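Long-range contacts in histidine--tRNA ligase (Thermus thermophilus, PDB 1H4V), which catalyses the ATP-dependent attachment of histidine to tRNA(His), releasing AMP and diphosphate, as a homodimeric class II aminoacyl-tRNA synthetase: residues A[50-55]-A[79-84]; A[45-50]-A[73-78]. All blocks are in the same frame, centred on the assembly; numbering follows the deposited sequence.

Interaction 1: A[50-55]-A[79-84]; sequences FEKGVG and RPEGTA
The ring of Phe50 is sandwiched between two aliphatic groups: Pro80 CD lies over one face and Val49 CG1 over the other. The proline side is a CH-pi contact, with CD 3.3 Å from the centroid of the Phe50 ring and only 4° off its normal. Around the ring, Arg79 CA, Glu81 O and Ala84 CB approach obliquely; the methyl of Ala84 stands 4.0 Å from Phe50 CD2. Beside the aromatic contact runs a polar one. Lys52, bent at chi2, and Glu81 reach toward each other tip to tip, forming a short salt bridge of 2.5 Å between Lys52 NZ and Glu81 OE1, with the ammonium well above the carboxylate plane. The other oxygen has separate work: Ala84 N donates to Glu81 OE2 at 2.7 Å, which caps the start of the helix. One carboxylate thus serves both the helix end and the loop lysine, a worked case of a capping residue that also ties down a distant segment. The contact lies in the catalytic region, where 79-84 links strand 75-78 to helix 83-92. The side chain of Arg79 leaves the backbone away from the 50-55 segment, its CG still near Phe50 CZ, and NH1 hydrogen-bonds Pro109 O of strand 102-111, while Thr83 rests on Asn128 and Glu130 of strand 123-132.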
loop_
_atom_site.group_PDB
_atom_site.type_symbol
_atom_site.label_atom_id
_atom_site.label_comp_id
_atom_site.label_asym_id
_atom_site.label_seq_id
_atom_site.Cartn_x
_atom_site.Cartn_y
_atom_site.Cartn_z
ATOM N N PHE A 50 12.678 1.191 -17.318
ATOM C CA PHE A 50 11.693 2.136 -17.820
ATOM C C PHE A 50 12.018 2.929 -19.074
ATOM O O PHE A 50 11.215 3.766 -19.483
ATOM C CB PHE A 50 11.297 3.082 -16.681
ATOM C CG PHE A 50 10.721 2.365 -15.488
ATOM C CD1 PHE A 50 11.364 2.397 -14.257
ATOM C CD2 PHE A 50 9.545 1.629 -15.609
ATOM C CE1 PHE A 50 10.846 1.707 -13.166
ATOM C CE2 PHE A 50 9.025 0.941 -14.527
ATOM C CZ PHE A 50 9.670 0.976 -13.305
ATOM N N GLU A 51 13.177 2.681 -19.685
ATOM C CA GLU A 51 13.536 3.379 -20.923
ATOM C C GLU A 51 12.729 2.729 -22.053
ATOM O O GLU A 51 12.626 1.505 -22.126
ATOM C CB GLU A 51 15.046 3.281 -21.175
ATOM C CG GLU A 51 15.880 3.905 -20.047
ATOM C CD GLU A 51 17.379 3.905 -20.322
ATOM O OE1 GLU A 51 17.929 2.834 -20.669
ATOM O OE2 GLU A 51 18.013 4.979 -20.180
ATOM N N LYS A 52 12.140 3.548 -22.922
ATOM C CA LYS A 52 11.302 3.035 -24.004
ATOM C C LYS A 52 11.993 2.717 -25.324
ATOM O O LYS A 52 11.362 2.193 -26.243
ATOM C CB LYS A 52 10.153 4.010 -24.268
ATOM C CG LYS A 52 9.413 4.420 -23.012
ATOM C CD LYS A 52 8.950 3.210 -22.227
ATOM C CE LYS A 52 8.323 3.624 -20.909
ATOM N NZ LYS A 52 8.014 2.438 -20.063
ATOM N N GLY A 53 13.279 3.027 -25.429
ATOM C CA GLY A 53 13.985 2.755 -26.668
ATOM C C GLY A 53 14.816 3.943 -27.110
ATOM O O GLY A 53 14.735 5.019 -26.520
ATOM N N VAL A 54 15.615 3.752 -28.152
ATOM C CA VAL A 54 16.466 4.820 -28.648
ATOM C C VAL A 54 15.713 5.809 -29.534
ATOM O O VAL A 54 15.221 5.459 -30.612
ATOM C CB VAL A 54 17.659 4.249 -29.429
ATOM C CG1 VAL A 54 18.611 5.375 -29.817
ATOM C CG2 VAL A 54 18.373 3.198 -28.587
ATOM N N GLY A 55 15.638 7.048 -29.057
ATOM C CA GLY A 55 14.954 8.112 -29.770
ATOM C C GLY A 55 14.799 9.312 -28.853
ATOM O O GLY A 55 13.983 9.292 -27.928
ATOM N N ARG A 79 9.433 4.348 -9.900
ATOM C CA ARG A 79 8.425 3.764 -10.778
ATOM C C ARG A 79 7.458 4.784 -11.407
ATOM O O ARG A 79 6.675 5.425 -10.705
ATOM C CB ARG A 79 7.616 2.724 -10.006
ATOM C CG ARG A 79 6.607 1.990 -10.851
ATOM C CD ARG A 79 5.445 1.542 -9.989
ATOM N NE ARG A 79 5.841 0.519 -9.039
ATOM C CZ ARG A 79 5.331 0.401 -7.823
ATOM N NH1 ARG A 79 4.413 1.257 -7.408
ATOM N NH2 ARG A 79 5.723 -0.588 -7.037
ATOM N N PRO A 80 7.503 4.938 -12.745
ATOM C CA PRO A 80 6.642 5.868 -13.489
ATOM C C PRO A 80 5.423 5.186 -14.117
ATOM O O PRO A 80 4.459 5.845 -14.499
ATOM C CB PRO A 80 7.578 6.399 -14.559
ATOM C CG PRO A 80 8.313 5.162 -14.933
ATOM C CD PRO A 80 8.632 4.504 -13.590
ATOM N N GLU A 81 5.489 3.865 -14.233
ATOM C CA GLU A 81 4.415 3.070 -14.832
ATOM C C GLU A 81 4.452 1.682 -14.210
ATOM O O GLU A 81 5.415 1.321 -13.542
ATOM C CB GLU A 81 4.624 2.927 -16.344
ATOM C CG GLU A 81 5.880 2.138 -16.694
ATOM C CD GLU A 81 5.848 1.565 -18.099
ATOM O OE1 GLU A 81 5.715 2.354 -19.060
ATOM O OE2 GLU A 81 5.953 0.325 -18.243
ATOM N N GLY A 82 3.418 0.891 -14.459
ATOM C CA GLY A 82 3.385 -0.442 -13.894
ATOM C C GLY A 82 3.768 -1.584 -14.813
ATOM O O GLY A 82 4.407 -2.543 -14.367
ATOM N N THR A 83 3.399 -1.475 -16.088
ATOM C CA THR A 83 3.646 -2.538 -17.069
ATOM C C THR A 83 5.067 -3.072 -17.171
ATOM O O THR A 83 5.272 -4.275 -17.032
ATOM C CB THR A 83 3.180 -2.127 -18.488
ATOM O OG1 THR A 83 1.831 -1.637 -18.426
ATOM C CG2 THR A 83 3.216 -3.341 -19.432
ATOM N N ALA A 84 6.043 -2.197 -17.413
ATOM C CA ALA A 84 7.430 -2.639 -17.524
ATOM C C ALA A 84 7.904 -3.359 -16.259
ATOM O O ALA A 84 8.635 -4.346 -16.338
ATOM C CB ALA A 84 8.348 -1.460 -17.826
#

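Interaction 2: A[45-50]-A[73-78]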
loop_
_atom_site.group_PDB
_atom_site.type_symbol
_atom_site.label_atom_id
_atom_site.label_comp_id
_atom_site.label_asym_id
_atom_site.label_seq_id
_atom_site.Cartn_x
_atom_site.Cartn_y
_atom_site.Cartn_z
ATOM N N GLU A 45 13.548 1.150 -9.503
ATOM C CA GLU A 45 14.242 0.095 -10.239
ATOM C C GLU A 45 15.361 0.691 -11.076
ATOM O O GLU A 45 15.540 1.917 -11.125
ATOM C CB GLU A 45 13.267 -0.628 -11.172
ATOM C CG GLU A 45 12.042 -1.130 -10.466
ATOM C CD GLU A 45 11.578 -2.469 -10.973
ATOM O OE1 GLU A 45 12.415 -3.239 -11.490
ATOM O OE2 GLU A 45 10.376 -2.760 -10.829
ATOM N N GLU A 46 16.117 -0.178 -11.734
ATOM C CA GLU A 46 17.187 0.301 -12.593
ATOM C C GLU A 46 16.496 1.088 -13.690
ATOM O O GLU A 46 15.488 0.651 -14.244
ATOM C CB GLU A 46 17.958 -0.851 -13.221
ATOM C CG GLU A 46 18.826 -1.618 -12.281
ATOM C CD GLU A 46 19.835 -2.448 -13.041
ATOM O OE1 GLU A 46 20.596 -1.851 -13.841
ATOM O OE2 GLU A 46 19.862 -3.688 -12.851
ATOM N N THR A 47 17.045 2.258 -13.985
ATOM C CA THR A 47 16.513 3.150 -15.005
ATOM C C THR A 47 16.187 2.461 -16.330
ATOM O O THR A 47 15.188 2.773 -16.967
ATOM C CB THR A 47 17.513 4.284 -15.253
ATOM O OG1 THR A 47 17.621 5.061 -14.058
ATOM C CG2 THR A 47 17.078 5.167 -16.394
ATOM N N GLN A 48 17.026 1.522 -16.745
ATOM C CA GLN A 48 16.799 0.833 -18.011
ATOM C C GLN A 48 15.471 0.080 -18.073
ATOM O O GLN A 48 14.957 -0.184 -19.151
ATOM C CB GLN A 48 17.956 -0.126 -18.304
ATOM C CG GLN A 48 18.203 -1.158 -17.228
ATOM C CD GLN A 48 19.404 -2.026 -17.547
ATOM O OE1 GLN A 48 19.460 -2.662 -18.602
ATOM N NE2 GLN A 48 20.372 -2.056 -16.639
ATOM N N VAL A 49 14.910 -0.258 -16.921
ATOM C CA VAL A 49 13.648 -0.979 -16.913
ATOM C C VAL A 49 12.569 -0.115 -17.546
ATOM O O VAL A 49 11.696 -0.610 -18.268
ATOM C CB VAL A 49 13.234 -1.343 -15.481
ATOM C CG1 VAL A 49 11.804 -1.842 -15.450
ATOM C CG2 VAL A 49 14.173 -2.402 -14.943
ATOM N N PHE A 50 12.678 1.191 -17.318
ATOM C CA PHE A 50 11.693 2.136 -17.820
ATOM C C PHE A 50 12.018 2.929 -19.074
ATOM O O PHE A 50 11.215 3.766 -19.483
ATOM C CB PHE A 50 11.297 3.082 -16.681
ATOM C CG PHE A 50 10.721 2.365 -15.488
ATOM C CD1 PHE A 50 11.364 2.397 -14.257
ATOM C CD2 PHE A 50 9.545 1.629 -15.609
ATOM C CE1 PHE A 50 10.846 1.707 -13.166
ATOM C CE2 PHE A 50 9.025 0.941 -14.527
ATOM C CZ PHE A 50 9.670 0.976 -13.305
ATOM N N GLY A 73 26.926 4.322 -8.074
ATOM C CA GLY A 73 26.784 4.838 -9.423
ATOM C C GLY A 73 25.628 4.292 -10.240
ATOM O O GLY A 73 25.248 4.893 -11.249
ATOM N N ARG A 74 25.069 3.162 -9.818
ATOM C CA ARG A 74 23.955 2.555 -10.543
ATOM C C ARG A 74 22.793 3.539 -10.685
ATOM O O ARG A 74 22.372 4.165 -9.713
ATOM C CB ARG A 74 23.467 1.307 -9.809
ATOM C CG ARG A 74 23.140 0.120 -10.707
ATOM C CD ARG A 74 24.282 -0.885 -10.715
ATOM N NE ARG A 74 23.793 -2.253 -10.861
ATOM C CZ ARG A 74 24.514 -3.335 -10.585
ATOM N NH1 ARG A 74 25.762 -3.211 -10.145
ATOM N NH2 ARG A 74 23.988 -4.544 -10.741
ATOM N N SER A 75 22.281 3.676 -11.901
ATOM C CA SER A 75 21.165 4.578 -12.145
ATOM C C SER A 75 19.871 3.928 -11.644
ATOM O O SER A 75 19.566 2.790 -11.991
ATOM C CB SER A 75 21.049 4.885 -13.640
ATOM O OG SER A 75 20.090 5.899 -13.883
ATOM N N LEU A 76 19.125 4.661 -10.824
ATOM C CA LEU A 76 17.872 4.174 -10.255
ATOM C C LEU A 76 16.744 5.138 -10.611
ATOM O O LEU A 76 16.956 6.346 -10.682
ATOM C CB LEU A 76 18.004 4.073 -8.735
ATOM C CG LEU A 76 18.170 2.706 -8.052
ATOM C CD1 LEU A 76 19.175 1.843 -8.766
ATOM C CD2 LEU A 76 18.584 2.928 -6.600
ATOM N N THR A 77 15.545 4.603 -10.839
ATOM C CA THR A 77 14.396 5.433 -11.190
ATOM C C THR A 77 13.123 5.073 -10.419
ATOM O O THR A 77 12.790 3.905 -10.246
ATOM C CB THR A 77 14.105 5.359 -12.726
ATOM O OG1 THR A 77 15.110 6.094 -13.446
ATOM C CG2 THR A 77 12.739 5.936 -13.050
ATOM N N LEU A 78 12.423 6.096 -9.947
ATOM C CA LEU A 78 11.167 5.917 -9.224
ATOM C C LEU A 78 10.133 5.425 -10.239
ATOM O O LEU A 78 9.988 6.007 -11.310
ATOM C CB LEU A 78 10.721 7.252 -8.619
ATOM C CG LEU A 78 10.888 7.483 -7.113
ATOM C CD1 LEU A 78 12.213 6.963 -6.632
ATOM C CD2 LEU A 78 10.762 8.959 -6.813
#
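Thr47 OG1 is gripped by two hydroxyls, Ser75 OG at 2.6 Å and Thr77 OG1 at 2.8 Å; the direction of each bond is open, but Thr47 OG1, having one proton, can donate in only one of them at a time. The setting is a small antiparallel sheet of three strands, in which 75-78 runs between 44-46 and 67-69. With Thr77 OG1 also bonded to Thr67 OG1, a chain of hydroxyls crosses the sheet. Thr47 supplies its link from just beyond the end of strand 44-46, its OG1 beside the backbone N and anti to the carbonyl carbon (chi1 -65°), and its side chain crosses that of Thr77 at about a right angle. Glu45 and Thr77 form a hydrogen-bonded antiparallel pair: Thr77 N donates to Glu45 O at 2.7 Å and Glu45 N to Thr77 O at 3.0 Å. Glu46 and Leu76 follow as the non-hydrogen-bonded pair. There the backbones draw close enough for CA-H...O contacts, among them Leu76 CA to Glu45 O. Beyond them the pairing frays into a longer bond, Thr47 N to Ser75 O at 3.3 Å, its donor above the carbonyl plane. The chain then turns, with Val49 N bonded to Glu46 O and Phe50 N to Thr47 O. That turn carries Phe50 back to the sheet, where its CD1 meets Thr77 CG2 at 4.0 Å. The carboxylate of Glu45 is salt-bridged to Arg88 of helix 83-92, whereas Glu46 and Leu76 pack on Val6 of the second subunit, placing the sheet at the dimer interface. Within the turn segment, Gln48 NE2 donates to Glu46 OE1 at 2.8 Å, from above the carboxylate plane.

Overall arrangement
Interactions 1 and 2 lie about 10 Å apart, centre to centre, within the catalytic region, and Phe50 belongs to both. Their segments alternate along the chain: 45-50 leads directly into 50-55, and 73-78 into 79-84. Two continuous runs therefore meet twice, first as paired strands of the small antiparallel sheet, then as a loop against the start of helix 83-92. The contacts also touch each other, Ala84 CB lying 3.5 Å from Val49 O. Together they join the sheet at the subunit interface to the start of helix 83-92, beside strands 102-111 and 123-132 of the large catalytic sheet, an example of successive contacts built from the same two runs of chain.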